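Local coordinates for histone-lysine N-methyltransferase, H3 lysine-9 specific SUVH6 (Arabidopsis thaliana, PDB 6A5N), which catalyses methyl transfer to a specific lysine of the histone H3 tail and, through its SRA domain, probably recognises DNA, at residues 256-261 with 355-360; 366-371 with 487-492; 405-410 with 430-435; 461-466 with 476-481. The protein carries 1 engineered substitution. All coordinates share one frame; numbering follows the deposited sequence.

Interaction 1: 256-261 with 355-360; sequences ISAVNE and LEIFKT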
# COMPACT_ATOMS: atom_id res chain seq x y z
N ILE A 256 18.03 -10.75 4.88
CA ILE A 256 17.38 -10.53 3.60
C ILE A 256 17.96 -11.57 2.65
O ILE A 256 19.16 -11.54 2.34
CB ILE A 256 17.59 -9.10 3.06
CG1 ILE A 256 16.94 -8.09 4.02
CG2 ILE A 256 17.00 -8.96 1.64
CD1 ILE A 256 17.36 -6.66 3.81
N SER A 257 17.12 -12.50 2.22
CA SER A 257 17.54 -13.59 1.35
C SER A 257 17.45 -13.24 -0.13
O SER A 257 16.71 -12.33 -0.54
CB SER A 257 16.71 -14.84 1.63
OG SER A 257 16.95 -15.31 2.95
N ALA A 258 18.24 -13.95 -0.92
CA ALA A 258 18.29 -13.75 -2.36
C ALA A 258 17.83 -15.01 -3.04
O ALA A 258 18.36 -16.09 -2.77
CB ALA A 258 19.70 -13.38 -2.80
N VAL A 259 16.85 -14.90 -3.94
CA VAL A 259 16.39 -16.07 -4.66
C VAL A 259 16.38 -15.89 -6.18
O VAL A 259 16.18 -14.78 -6.71
CB VAL A 259 14.98 -16.51 -4.20
CG1 VAL A 259 15.01 -16.94 -2.74
CG2 VAL A 259 13.98 -15.40 -4.41
N ASN A 260 16.63 -17.01 -6.86
CA ASN A 260 16.58 -17.08 -8.31
C ASN A 260 16.11 -18.46 -8.74
O ASN A 260 16.65 -19.47 -8.29
CB ASN A 260 17.95 -16.76 -8.90
CG ASN A 260 17.96 -16.79 -10.41
OD1 ASN A 260 16.92 -16.91 -11.06
ND2 ASN A 260 19.14 -16.63 -10.98
N GLU A 261 15.12 -18.48 -9.62
CA GLU A 261 14.57 -19.72 -10.18
C GLU A 261 14.64 -19.65 -11.71
O GLU A 261 13.96 -20.42 -12.41
CB GLU A 261 13.14 -19.93 -9.69
CG GLU A 261 12.27 -18.66 -9.82
CD GLU A 261 11.01 -18.71 -8.98
OE1 GLU A 261 11.07 -19.19 -7.82
OE2 GLU A 261 9.95 -18.26 -9.47
N LEU A 355 11.82 -8.74 3.63
CA LEU A 355 12.21 -8.41 2.26
C LEU A 355 13.12 -9.47 1.68
O LEU A 355 13.86 -10.14 2.41
CB LEU A 355 12.90 -7.06 2.23
CG LEU A 355 12.00 -5.89 2.63
CD1 LEU A 355 12.70 -4.54 2.52
CD2 LEU A 355 10.74 -5.89 1.80
N GLU A 356 13.06 -9.65 0.36
CA GLU A 356 14.02 -10.51 -0.33
C GLU A 356 14.34 -9.91 -1.70
O GLU A 356 13.52 -9.20 -2.30
CB GLU A 356 13.49 -11.94 -0.47
CG GLU A 356 12.62 -12.16 -1.70
CD GLU A 356 12.09 -13.59 -1.83
OE1 GLU A 356 12.16 -14.36 -0.84
OE2 GLU A 356 11.59 -13.94 -2.92
N ILE A 357 15.55 -10.19 -2.19
CA ILE A 357 15.89 -9.78 -3.54
C ILE A 357 15.80 -10.99 -4.47
O ILE A 357 16.09 -12.12 -4.06
CB ILE A 357 17.29 -9.13 -3.61
CG1 ILE A 357 18.39 -10.17 -3.40
CG2 ILE A 357 17.39 -7.99 -2.61
CD1 ILE A 357 19.69 -9.83 -4.11
N PHE A 358 15.33 -10.77 -5.68
CA PHE A 358 15.09 -11.88 -6.57
C PHE A 358 15.45 -11.52 -7.98
O PHE A 358 15.40 -10.36 -8.33
CB PHE A 358 13.62 -12.26 -6.51
CG PHE A 358 12.72 -11.25 -7.12
CD1 PHE A 358 12.27 -11.41 -8.39
CD2 PHE A 358 12.33 -10.16 -6.40
CE1 PHE A 358 11.45 -10.49 -8.95
CE2 PHE A 358 11.51 -9.23 -6.96
CZ PHE A 358 11.07 -9.39 -8.23
N LYS A 359 15.87 -12.50 -8.75
CA LYS A 359 16.10 -12.31 -10.18
C LYS A 359 14.79 -12.22 -10.94
O LYS A 359 13.87 -12.97 -10.68
CB LYS A 359 16.95 -13.43 -10.74
CG LYS A 359 18.27 -12.95 -11.30
CD LYS A 359 18.24 -12.78 -12.80
CE LYS A 359 18.61 -14.08 -13.48
NZ LYS A 359 19.36 -13.84 -14.75
N THR A 360 14.75 -11.31 -11.91
CA THR A 360 13.58 -11.04 -12.72
C THR A 360 13.95 -11.38 -14.14
O THR A 360 15.12 -11.26 -14.48
CB THR A 360 13.27 -9.55 -12.71
OG1 THR A 360 14.36 -8.84 -13.30
CG2 THR A 360 13.12 -9.10 -11.31
O HOH W 1 14.19 -12.99 3.14
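Ile-357 is bonded to 256-261 through both its backbone N and its O: Ile-357 N donates to Ser-257 O over 2.9 Å, and Ile-357 O accepts from Val-259 N at 2.9 Å. Lys-359 N adds the third bond of the series, reaching Val-259 O at 3.1 Å. One residue engaging the two neighbours that flank its opposite number, Ala-258, is the signature of parallel pairing, and the strand axes, only 20° apart, agree. Towards the start of the pairing a water takes the place of a direct bond, accepting from Ser-257 N and donating to Leu-355 O.

Glu-356 has its CG between backbone N and carbonyl carbon (chi1 86°) and then runs out straight, which carries the carboxylate across Val-259 at about a right angle; OE2 comes to 3.2 Å from Val-259 CG2. That same oxygen forms a salt bridge with Arg-368 NE, which probably offsets the charge of the buried Glu-356. On this face Val-259 CG2 also packs on Phe-358 CB. Asn-260 and Lys-359 run side by side in the same direction, with Asn-260 CG 3.5 Å from Lys-359 CB, while Asn-260 OD1 accepts from the backbone of Ile-262.

On the face of Ala-258, its CB meets Ile-357 CG1 at 3.5 Å. Ile-256 reaches over with CG2, 3.4 Å from Leu-355 O. The pairing forms the central, parallel step of a mixed four-stranded sheet in the order 242-244, 257-259, 355-360, 364-369, through which the pre-SET region is joined edge to edge with the SET fold.

Interaction 2: 366-371 with 487-492; sequences GVRCLK and PPLQEL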
# COMPACT_ATOMS: atom_id res chain seq x y z
N GLY A 366 15.77 -7.44 -8.43
CA GLY A 366 14.68 -6.70 -7.86
C GLY A 366 14.42 -7.02 -6.41
O GLY A 366 15.03 -7.89 -5.85
N VAL A 367 13.54 -6.25 -5.80
CA VAL A 367 13.20 -6.39 -4.39
C VAL A 367 11.71 -6.65 -4.27
O VAL A 367 10.91 -5.95 -4.91
CB VAL A 367 13.56 -5.13 -3.56
CG1 VAL A 367 13.16 -5.29 -2.11
CG2 VAL A 367 15.04 -4.85 -3.64
N ARG A 368 11.34 -7.64 -3.47
CA ARG A 368 9.93 -7.86 -3.15
C ARG A 368 9.74 -8.21 -1.68
O ARG A 368 10.72 -8.46 -0.95
CB ARG A 368 9.35 -8.96 -4.05
CG ARG A 368 10.09 -10.27 -3.94
CD ARG A 368 9.52 -11.31 -4.88
NE ARG A 368 10.22 -12.57 -4.74
CZ ARG A 368 10.02 -13.63 -5.52
NH1 ARG A 368 9.16 -13.57 -6.53
NH2 ARG A 368 10.70 -14.74 -5.30
N CYS A 369 8.48 -8.18 -1.25
CA CYS A 369 8.11 -8.52 0.11
C CYS A 369 7.24 -9.77 0.07
O CYS A 369 6.41 -9.91 -0.83
CB CYS A 369 7.36 -7.35 0.76
SG CYS A 369 6.91 -7.54 2.50
N LEU A 370 7.41 -10.68 1.02
CA LEU A 370 6.63 -11.91 0.97
C LEU A 370 5.37 -11.86 1.84
O LEU A 370 4.73 -12.89 2.08
CB LEU A 370 7.51 -13.11 1.34
CG LEU A 370 8.33 -13.11 2.61
CD1 LEU A 370 7.47 -13.34 3.83
CD2 LEU A 370 9.39 -14.19 2.52
N LYS A 371 5.00 -10.66 2.27
CA LYS A 371 3.70 -10.47 2.91
C LYS A 371 3.05 -9.20 2.35
O LYS A 371 3.72 -8.42 1.66
CB LYS A 371 3.86 -10.42 4.44
CG LYS A 371 4.18 -9.06 5.06
CD LYS A 371 4.36 -9.27 6.57
CE LYS A 371 4.04 -8.05 7.42
NZ LYS A 371 4.00 -8.44 8.86
N PRO A 487 0.23 -6.23 -2.99
CA PRO A 487 0.07 -7.69 -2.86
C PRO A 487 1.41 -8.34 -2.52
O PRO A 487 2.45 -7.80 -2.91
CB PRO A 487 -0.41 -8.12 -4.25
CG PRO A 487 -0.93 -6.89 -4.90
CD PRO A 487 -0.13 -5.76 -4.34
N PRO A 488 1.39 -9.48 -1.82
CA PRO A 488 2.64 -10.21 -1.54
C PRO A 488 3.38 -10.56 -2.82
O PRO A 488 2.71 -10.87 -3.80
CB PRO A 488 2.15 -11.50 -0.85
CG PRO A 488 0.75 -11.21 -0.40
CD PRO A 488 0.20 -10.24 -1.39
N LEU A 489 4.72 -10.48 -2.80
CA LEU A 489 5.59 -10.81 -3.95
C LEU A 489 5.56 -9.78 -5.09
O LEU A 489 6.41 -9.84 -5.98
CB LEU A 489 5.23 -12.19 -4.52
CG LEU A 489 6.03 -13.39 -4.02
CD1 LEU A 489 5.81 -13.58 -2.56
CD2 LEU A 489 5.64 -14.65 -4.79
N GLN A 490 4.60 -8.86 -5.08
CA GLN A 490 4.60 -7.83 -6.11
C GLN A 490 5.90 -7.04 -5.99
O GLN A 490 6.36 -6.74 -4.88
CB GLN A 490 3.38 -6.90 -5.99
CG GLN A 490 3.34 -5.89 -7.14
CD GLN A 490 2.11 -5.01 -7.16
OE1 GLN A 490 2.18 -3.84 -6.79
NE2 GLN A 490 1.00 -5.56 -7.63
N GLU A 491 6.50 -6.74 -7.13
CA GLU A 491 7.81 -6.10 -7.15
C GLU A 491 7.73 -4.68 -6.64
O GLU A 491 6.77 -3.94 -6.90
CB GLU A 491 8.39 -6.11 -8.56
CG GLU A 491 9.91 -6.14 -8.60
CD GLU A 491 10.46 -5.74 -9.95
OE1 GLU A 491 9.66 -5.52 -10.90
OE2 GLU A 491 11.69 -5.64 -10.07
N LEU A 492 8.75 -4.28 -5.90
CA LEU A 492 8.79 -2.93 -5.38
C LEU A 492 9.52 -2.03 -6.37
O LEU A 492 10.65 -2.31 -6.79
CB LEU A 492 9.45 -2.92 -4.00
CG LEU A 492 8.73 -3.84 -3.00
CD1 LEU A 492 9.44 -3.89 -1.65
CD2 LEU A 492 7.29 -3.40 -2.83
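Cys-369 O receives Leu-489 N at 2.7 Å, anchoring a type II beta turn, Pro-487 to Gln-490, against the end of strand 364-369 in the SET domain. The positive phi of Leu-489, 73°, fits the third position of such a turn, and Gln-490 N closes it on Pro-487 O. Further along, Leu-492 N donates to Val-367 O over 2.9 Å. These two bonds tie the segment to the strand at points two residues apart on the strand and three apart on the turn side, so it follows the edge without regular pairing.

Around them the side chains fill in. Arg-368 starts with CG between N and the carbonyl carbon (chi1 58°) and is then fully extended, lying beside Leu-489 and pointing the same way; Leu-489 CG sits over one guanidinium face, 4.0 Å from NH1. Leu-492 directs its CD1 to Val-367 CG1 at 4.0 Å, and Leu-489 CD1 leans on Leu-370 CA.

Second-shell residues fix the polar ends. Arg-368 NE is held by the Glu-356 salt bridge, and its guanidinium makes a cation-pi contact with Phe-358; Glu-491 bonds through OE1 to Arg-363 and through OE2 to Asn-454. Helix 228-235 packs on the turn by way of Pro-488 and Leu-489. Beyond the strand end, Lys-371 N makes a weak hydrogen bond to Cys-369 SG, 3.7 Å away.

Interaction 3: 405-410 with 430-435; sequences IGNRYD and MAEGDE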
# COMPACT_ATOMS: atom_id res chain seq x y z
N ILE A 405 19.04 12.78 -4.94
CA ILE A 405 18.17 13.17 -3.83
C ILE A 405 17.17 14.25 -4.27
O ILE A 405 17.57 15.34 -4.69
CB ILE A 405 18.98 13.68 -2.61
CG1 ILE A 405 19.82 12.54 -2.01
CG2 ILE A 405 18.06 14.24 -1.55
CD1 ILE A 405 20.45 12.86 -0.66
N GLY A 406 15.88 13.92 -4.17
CA GLY A 406 14.81 14.83 -4.55
C GLY A 406 14.74 16.16 -3.81
O GLY A 406 14.53 16.22 -2.60
N ASN A 407 14.90 17.23 -4.58
CA ASN A 407 14.84 18.60 -4.11
C ASN A 407 13.46 19.24 -4.29
O ASN A 407 13.00 20.01 -3.45
CB ASN A 407 15.88 19.45 -4.84
CG ASN A 407 15.99 19.07 -6.33
OD1 ASN A 407 15.79 17.92 -6.70
ND2 ASN A 407 16.29 20.06 -7.17
N ARG A 408 12.79 18.89 -5.39
CA ARG A 408 11.58 19.58 -5.83
C ARG A 408 10.32 19.10 -5.11
O ARG A 408 10.29 18.00 -4.54
CB ARG A 408 11.37 19.38 -7.33
CG ARG A 408 12.58 18.85 -8.08
CD ARG A 408 12.24 18.69 -9.55
NE ARG A 408 13.28 18.01 -10.31
CZ ARG A 408 14.39 18.59 -10.76
NH1 ARG A 408 14.61 19.87 -10.52
NH2 ARG A 408 15.28 17.90 -11.44
N TYR A 409 9.29 19.95 -5.13
CA TYR A 409 8.01 19.65 -4.49
C TYR A 409 6.92 20.55 -5.07
O TYR A 409 7.20 21.64 -5.56
CB TYR A 409 8.10 19.84 -2.98
CG TYR A 409 6.77 19.73 -2.25
CD1 TYR A 409 6.28 18.49 -1.87
CD2 TYR A 409 6.03 20.87 -1.93
CE1 TYR A 409 5.07 18.38 -1.20
CE2 TYR A 409 4.83 20.77 -1.26
CZ TYR A 409 4.35 19.52 -0.89
OH TYR A 409 3.15 19.40 -0.22
N ASP A 410 5.69 20.06 -5.00
CA ASP A 410 4.51 20.71 -5.55
C ASP A 410 3.38 20.50 -4.53
O ASP A 410 3.18 19.37 -4.06
CB ASP A 410 4.16 20.11 -6.92
CG ASP A 410 3.10 20.89 -7.65
OD1 ASP A 410 3.21 21.02 -8.89
OD2 ASP A 410 2.13 21.35 -7.01
N MET A 430 5.56 25.97 -5.41
CA MET A 430 6.45 24.89 -5.79
C MET A 430 7.88 25.19 -5.33
O MET A 430 8.30 26.36 -5.26
CB MET A 430 6.38 24.69 -7.30
CG MET A 430 4.95 24.53 -7.81
SD MET A 430 4.81 23.87 -9.48
CE MET A 430 5.91 24.97 -10.35
N ALA A 431 8.63 24.15 -5.01
CA ALA A 431 10.01 24.33 -4.54
C ALA A 431 10.99 23.56 -5.41
O ALA A 431 10.64 22.52 -5.97
CB ALA A 431 10.15 23.89 -3.10
N GLU A 432 12.21 24.07 -5.51
CA GLU A 432 13.31 23.34 -6.13
C GLU A 432 14.61 23.69 -5.45
O GLU A 432 14.84 24.85 -5.11
CB GLU A 432 13.41 23.66 -7.62
CG GLU A 432 13.46 22.43 -8.50
CD GLU A 432 14.02 22.73 -9.87
OE1 GLU A 432 13.41 23.51 -10.62
OE2 GLU A 432 15.09 22.16 -10.20
N GLY A 433 15.47 22.69 -5.26
CA GLY A 433 16.78 22.93 -4.70
C GLY A 433 17.64 23.72 -5.64
O GLY A 433 17.55 23.54 -6.87
N ASP A 434 18.45 24.61 -5.08
CA ASP A 434 19.40 25.37 -5.87
C ASP A 434 20.34 24.38 -6.56
O ASP A 434 20.60 23.31 -6.02
CB ASP A 434 20.18 26.35 -4.98
CG ASP A 434 19.27 27.26 -4.16
OD1 ASP A 434 18.08 27.37 -4.52
OD2 ASP A 434 19.74 27.87 -3.17
N GLU A 435 20.83 24.72 -7.74
CA GLU A 435 21.75 23.82 -8.43
C GLU A 435 23.11 23.81 -7.73
O GLU A 435 23.92 22.90 -7.96
CB GLU A 435 21.91 24.22 -9.90
CG GLU A 435 22.43 23.09 -10.76
CD GLU A 435 22.46 23.43 -12.23
OE1 GLU A 435 21.96 24.52 -12.60
OE2 GLU A 435 22.96 22.60 -13.02
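Tyr-409 and Ala-431 form the hydrogen-bonded pair of a minimal two-stranded antiparallel sheet at the surface of the SET domain. The N-H and C=O of each residue are paired with those of the other: Tyr-409 N donates to Ala-431 O at 3.0 Å, and Ala-431 N returns the bond to Tyr-409 O at 2.9 Å. Each acceptor also has a CA-H contact: Ala-431 O lies 3.1 Å from Arg-408 CA, and Tyr-409 O lies 3.3 Å from Met-430 CA. The touching parts run 178° apart in direction, as an antiparallel pair should.

Beyond the bonded pair the strands give way to loops that remain close together. Asn-407 points its CB at the Gly-433 backbone, 3.3 Å from its N. Arg-408 and Glu-432 extend side by side, the aliphatic parts touching through CG and CG at 3.7 Å. A salt bridge joins their charged ends, but the modelled separation is implausibly short, so its exact geometry is doubtful; the guanidinium NE has further, weak bonds to Tyr-498 O and Asn-497 OD1.

The next pair, Asp-410 with Met-430, is non-hydrogen-bonded, and its side chains share one face. Asp-410 has both carboxylate oxygens engaged outside the contact, OD1 in a salt bridge with Arg-428 and OD2 accepting from Ser-412 N at the start of helix 412-421. With CG anti to the backbone N (chi1 -170°), the carboxylate lies alongside Met-430, whose SD comes to 3.3 Å from Asp-410 OD1.

Interaction 4: 461-466 with 476-481; sequences LYAQNV and PHVMFF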
# COMPACT_ATOMS: atom_id res chain seq x y z
N LEU A 461 5.89 2.45 -4.70
CA LEU A 461 6.72 3.12 -3.71
C LEU A 461 6.97 4.59 -4.06
O LEU A 461 7.04 4.95 -5.25
CB LEU A 461 8.07 2.42 -3.55
CG LEU A 461 8.10 0.98 -3.06
CD1 LEU A 461 9.49 0.60 -2.59
CD2 LEU A 461 7.08 0.77 -1.96
N TYR A 462 7.09 5.44 -3.05
CA TYR A 462 7.57 6.79 -3.31
C TYR A 462 8.63 7.19 -2.28
O TYR A 462 8.66 6.67 -1.14
CB TYR A 462 6.41 7.80 -3.35
CG TYR A 462 5.96 8.32 -2.02
CD1 TYR A 462 6.44 9.54 -1.53
CD2 TYR A 462 5.04 7.63 -1.25
CE1 TYR A 462 6.03 10.03 -0.32
CE2 TYR A 462 4.63 8.11 -0.03
CZ TYR A 462 5.13 9.31 0.44
OH TYR A 462 4.71 9.79 1.65
N ALA A 463 9.53 8.08 -2.69
CA ALA A 463 10.65 8.49 -1.83
C ALA A 463 10.28 9.70 -0.97
O ALA A 463 9.75 10.69 -1.48
CB ALA A 463 11.88 8.78 -2.68
N GLN A 464 10.58 9.63 0.32
CA GLN A 464 10.27 10.73 1.23
C GLN A 464 11.52 11.14 1.98
O GLN A 464 12.30 10.29 2.39
CB GLN A 464 9.14 10.30 2.18
CG GLN A 464 8.90 11.21 3.37
CD GLN A 464 8.23 12.51 3.00
OE1 GLN A 464 7.09 12.52 2.54
NE2 GLN A 464 8.94 13.63 3.20
N ASN A 465 11.74 12.44 2.14
CA ASN A 465 12.93 12.92 2.82
C ASN A 465 12.69 13.06 4.33
O ASN A 465 11.84 13.84 4.76
CB ASN A 465 13.38 14.26 2.22
CG ASN A 465 13.95 14.11 0.83
OD1 ASN A 465 14.59 13.12 0.53
ND2 ASN A 465 13.76 15.13 -0.00
N VAL A 466 13.43 12.31 5.14
CA VAL A 466 13.29 12.50 6.58
C VAL A 466 14.57 13.05 7.20
O VAL A 466 15.69 12.74 6.78
CB VAL A 466 12.87 11.21 7.33
CG1 VAL A 466 11.70 10.52 6.61
CG2 VAL A 466 14.03 10.26 7.48
N PRO A 476 18.99 15.02 3.28
CA PRO A 476 18.08 14.24 4.12
C PRO A 476 18.27 12.75 3.94
O PRO A 476 19.02 12.36 3.05
CB PRO A 476 16.70 14.65 3.60
CG PRO A 476 16.94 14.89 2.15
CD PRO A 476 18.29 15.56 2.09
N HIS A 477 17.62 11.94 4.75
CA HIS A 477 17.57 10.51 4.46
C HIS A 477 16.43 10.25 3.47
O HIS A 477 15.37 10.89 3.54
CB HIS A 477 17.37 9.69 5.73
CG HIS A 477 18.47 9.84 6.73
ND1 HIS A 477 19.33 8.81 7.05
CD2 HIS A 477 18.83 10.89 7.51
CE1 HIS A 477 20.18 9.23 7.97
NE2 HIS A 477 19.90 10.48 8.27
N VAL A 478 16.65 9.31 2.54
CA VAL A 478 15.60 8.91 1.59
C VAL A 478 14.92 7.64 2.07
O VAL A 478 15.51 6.56 2.07
CB VAL A 478 16.17 8.70 0.18
CG1 VAL A 478 15.08 8.24 -0.79
CG2 VAL A 478 16.78 9.99 -0.32
N MET A 479 13.67 7.78 2.49
CA MET A 479 12.90 6.68 3.04
C MET A 479 11.79 6.30 2.09
O MET A 479 10.96 7.15 1.74
CB MET A 479 12.34 7.05 4.40
CG MET A 479 13.40 7.48 5.39
SD MET A 479 14.78 6.33 5.35
CE MET A 479 15.63 6.75 6.88
N PHE A 480 11.79 5.05 1.63
CA PHE A 480 10.75 4.60 0.73
C PHE A 480 9.49 4.24 1.53
O PHE A 480 9.56 3.53 2.54
CB PHE A 480 11.23 3.40 -0.09
CG PHE A 480 12.37 3.73 -1.03
CD1 PHE A 480 12.17 4.60 -2.11
CD2 PHE A 480 13.62 3.16 -0.85
CE1 PHE A 480 13.21 4.90 -2.98
CE2 PHE A 480 14.66 3.45 -1.73
CZ PHE A 480 14.46 4.32 -2.79
N PHE A 481 8.35 4.78 1.09
CA PHE A 481 7.08 4.41 1.69
C PHE A 481 6.22 3.80 0.61
O PHE A 481 6.55 3.90 -0.59
CB PHE A 481 6.40 5.62 2.31
CG PHE A 481 7.00 6.05 3.62
CD1 PHE A 481 8.08 6.94 3.65
CD2 PHE A 481 6.48 5.58 4.82
CE1 PHE A 481 8.63 7.35 4.88
CE2 PHE A 481 7.02 5.99 6.04
CZ PHE A 481 8.10 6.87 6.06
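Val-466 meets Met-479 at about a right angle, both of its methyls touching: CG2 is 3.5 Å and CG1 3.7 Å from Met-479 CG. Val-466 places CG2 between N and the carbonyl carbon (chi1 -47°), which also brings that methyl against His-477 CB. On the same face the Phe-481 ring spreads beside the aliphatic part of Gln-464, its CD1 3.8 Å from Gln-464 CB, while Tyr-462 CE2 packs on Phe-481 CB. The other face carries a smaller cluster in which Ala-463 CB touches Val-478 CG1 at 3.8 Å and Phe-480 CE1 at 4.1 Å.

Between these faces run six backbone bonds, a reciprocal pair each for Tyr-462 with Phe-481, Gln-464 with Met-479 and Val-466 with His-477. That of Met-479 N to Gln-464 O is nearly straight, 175° at the hydrogen. The strand axes lie 144° apart.

Polar groups gather at the edges. Gln-464 NE2 bonds to Asn-465 O at 3.3 Å, coming from above the carbonyl plane, and also to Lys-326 O. Asn-465 crosses the Pro-476 ring obliquely, Asn-465 OD1 3.4 Å from Pro-476 CG, and its ND2 donates to Gly-406 O. His-477 ND1 is tied to Glu-381, with its ring stacked on Tyr-468.

Chemically, then, the hairpin pairs saturated backbone bonding with apolar packing on both faces, while the polar side chains Gln-464, Asn-465 and His-477 are each bonded to adjoining strands or loops. These bonds join the hairpin to Lys-326, Gly-406 and Glu-381 of the surrounding chain.

In the fold
Following the chain from the N terminus, interaction 1 closes first, bringing 355-360 back against 256-261 across a long, mostly irregular excursion. Interaction 2 opens just afterwards at 366-371, on the next strand of the same sheet, and closes with 487-492; the wide loop it makes contains both interaction 3 and interaction 4. Those two are themselves in series, interaction 3 closing a short loop around helix 412-421 and interaction 4 a hairpin with nine residues between its segments. No contacts cross. Interaction 4 bridges the others of the SET domain: Leu-461 packs on Leu-492 of interaction 2, and Ile-405 of interaction 3 packs on Pro-476. Interactions 1 and 3 lie far apart, centres about 34 Å.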